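Local structure of topoisomerase I-like protein (2B9S) at residues D[20-25]-D[188-193]. The protein probably relaxes supercoiled DNA by transiently cutting and rejoining one strand, as the large subunit of a heterodimeric type IB topoisomerase. Sequence-based numbering, arbitrary orientation.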
loop_
_atom_site.group_PDB
_atom_site.type_symbol
_atom_site.label_atom_id
_atom_site.label_comp_id
_atom_site.label_asym_id
_atom_site.label_seq_id
_atom_site.Cartn_x
_atom_site.Cartn_y
_atom_site.Cartn_z
ATOM N N ARG D 20 6.753 -13.294 20.092
ATOM C CA ARG D 20 5.605 -14.192 20.160
ATOM C C ARG D 20 4.293 -13.415 20.065
ATOM O O ARG D 20 4.031 -12.534 20.878
ATOM C CB ARG D 20 5.665 -15.005 21.454
ATOM C CG ARG D 20 4.946 -16.315 21.372
ATOM C CD ARG D 20 5.205 -17.161 22.600
ATOM N NE ARG D 20 4.260 -18.271 22.660
ATOM C CZ ARG D 20 4.430 -19.460 22.080
ATOM N NH1 ARG D 20 5.514 -19.714 21.388
ATOM N NH2 ARG D 20 3.500 -20.397 22.193
ATOM N N ARG D 21 3.478 -13.729 19.062
ATOM C CA ARG D 21 2.316 -12.892 18.745
ATOM C C ARG D 21 0.996 -13.525 19.155
ATOM O O ARG D 21 0.026 -12.816 19.372
ATOM C CB ARG D 21 2.285 -12.515 17.240
ATOM C CG ARG D 21 3.537 -11.849 16.715
ATOM C CD ARG D 21 3.842 -10.560 17.481
ATOM N NE ARG D 21 2.815 -9.536 17.270
ATOM C CZ ARG D 21 2.810 -8.671 16.257
ATOM N NH1 ARG D 21 3.769 -8.694 15.322
ATOM N NH2 ARG D 21 1.831 -7.796 16.161
ATOM N N TRP D 22 0.974 -14.854 19.237
ATOM C CA TRP D 22 -0.236 -15.620 19.590
ATOM C C TRP D 22 0.116 -16.947 20.292
ATOM O O TRP D 22 1.245 -17.424 20.201
ATOM C CB TRP D 22 -1.136 -15.887 18.363
ATOM C CG TRP D 22 -0.427 -16.532 17.159
ATOM C CD1 TRP D 22 0.199 -15.870 16.126
ATOM C CD2 TRP D 22 -0.289 -17.928 16.869
ATOM N NE1 TRP D 22 0.702 -16.758 15.229
ATOM C CE2 TRP D 22 0.436 -18.031 15.655
ATOM C CE3 TRP D 22 -0.699 -19.105 17.512
ATOM C CZ2 TRP D 22 0.754 -19.277 15.063
ATOM C CZ3 TRP D 22 -0.384 -20.338 16.929
ATOM C CH2 TRP D 22 0.345 -20.413 15.720
ATOM N N GLU D 23 -0.868 -17.517 20.989
ATOM C CA GLU D 23 -0.732 -18.816 21.666
ATOM C C GLU D 23 -1.494 -19.869 20.901
ATOM O O GLU D 23 -1.047 -21.012 20.760
ATOM C CB GLU D 23 -1.242 -18.737 23.113
ATOM C CG GLU D 23 -0.308 -17.943 24.030
ATOM C CD GLU D 23 1.125 -18.492 24.032
ATOM O OE1 GLU D 23 1.292 -19.738 23.908
ATOM O OE2 GLU D 23 2.074 -17.672 24.162
ATOM N N THR D 24 -2.661 -19.471 20.412
ATOM C CA THR D 24 -3.472 -20.353 19.591
ATOM C C THR D 24 -3.977 -19.620 18.349
ATOM O O THR D 24 -4.312 -18.429 18.394
ATOM C CB THR D 24 -4.685 -20.938 20.364
ATOM O OG1 THR D 24 -5.495 -19.872 20.862
ATOM C CG2 THR D 24 -4.240 -21.845 21.516
ATOM N N LEU D 25 -4.045 -20.358 17.251
ATOM C CA LEU D 25 -4.556 -19.844 16.005
ATOM C C LEU D 25 -5.284 -20.928 15.222
ATOM O O LEU D 25 -4.713 -21.956 14.892
ATOM C CB LEU D 25 -3.407 -19.221 15.180
ATOM C CG LEU D 25 -3.688 -18.508 13.862
ATOM C CD1 LEU D 25 -4.801 -17.450 13.978
ATOM C CD2 LEU D 25 -2.377 -17.917 13.336
ATOM N N ILE D 188 -0.536 -21.820 11.009
ATOM C CA ILE D 188 -1.624 -22.172 11.927
ATOM C C ILE D 188 -1.074 -22.737 13.263
ATOM O O ILE D 188 0.116 -23.056 13.355
ATOM C CB ILE D 188 -2.586 -23.169 11.217
ATOM C CG1 ILE D 188 -3.996 -23.105 11.816
ATOM C CG2 ILE D 188 -1.951 -24.563 11.082
ATOM C CD1 ILE D 188 -5.042 -23.766 10.991
ATOM N N GLY D 189 -1.928 -22.856 14.286
ATOM C CA GLY D 189 -1.515 -23.458 15.570
ATOM C C GLY D 189 -1.252 -24.949 15.484
ATOM O O GLY D 189 -1.941 -25.658 14.759
ATOM N N GLU D 190 -0.255 -25.426 16.229
ATOM C CA GLU D 190 0.095 -26.862 16.306
ATOM C C GLU D 190 -1.096 -27.796 16.589
ATOM O O GLU D 190 -1.120 -28.929 16.131
ATOM C CB GLU D 190 1.130 -27.134 17.412
ATOM C CG GLU D 190 2.249 -26.143 17.572
ATOM C CD GLU D 190 1.835 -24.929 18.376
ATOM O OE1 GLU D 190 1.914 -24.949 19.633
ATOM O OE2 GLU D 190 1.427 -23.951 17.728
ATOM N N THR D 191 -2.058 -27.331 17.379
ATOM C CA THR D 191 -3.159 -28.176 17.829
ATOM C C THR D 191 -4.443 -27.896 17.059
ATOM O O THR D 191 -5.470 -28.511 17.345
ATOM C CB THR D 191 -3.448 -28.002 19.371
ATOM O OG1 THR D 191 -3.970 -26.690 19.637
ATOM C CG2 THR D 191 -2.202 -28.223 20.205
ATOM N N ALA D 192 -4.395 -26.973 16.094
ATOM C CA ALA D 192 -5.593 -26.613 15.331
ATOM C C ALA D 192 -5.918 -27.649 14.257
ATOM O O ALA D 192 -5.046 -28.406 13.815
ATOM C CB ALA D 192 -5.466 -25.232 14.713
ATOM N N GLU D 193 -7.182 -27.677 13.853
ATOM C CA GLU D 193 -7.570 -28.378 12.637
ATOM C C GLU D 193 -6.969 -27.683 11.386
ATOM O O GLU D 193 -7.179 -26.481 11.177
ATOM C CB GLU D 193 -9.084 -28.412 12.553
ATOM C CG GLU D 193 -9.625 -29.614 11.849
ATOM C CD GLU D 193 -11.138 -29.662 11.899
ATOM O OE1 GLU D 193 -11.703 -29.398 12.995
ATOM O OE2 GLU D 193 -11.757 -29.955 10.842
#
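Leu25 and Gly189 approach with their CA atoms 4.7 Å apart, and one backbone hydrogen bond joins the segments, from Gly189 N to Leu25 O (3.0 Å, N-H...O angle 153°). Gly189 also opens a type I beta turn, closed by Ala192 N bonding back to Gly189 O. Two carbons pack against the same acceptor: Ile188 CG1 and Ala192 CB each lie 3.4 Å from Leu25 O. With CG of Trp22 set between its backbone N and carbonyl carbon (chi1 53°), the indole starts out toward 188-193; its CH2 sits 3.6 Å from Gly189 CA, while Ile188 O meets the ring edge near its plane. Leu25 CB lies over one ring face, 3.5 Å above the plane and offset toward the rim. His210 stacks on Trp22, and Trp145 meets it edge-to-face. Within 20-25, Arg20 holds Glu23 in a side-on salt bridge, NE to OE2 and NH2 to OE1. Both segments belong to the family's DNA-binding fragment, and Arg21 packs on a DNA phosphate. One backbone hydrogen bond, flanked by buried Trp22, Leu25 and Ile188, thus joins the turn after strand 185-187 to the start of strand 25-26, with His210 bridging the segments through Trp22 O and Glu190 OE2.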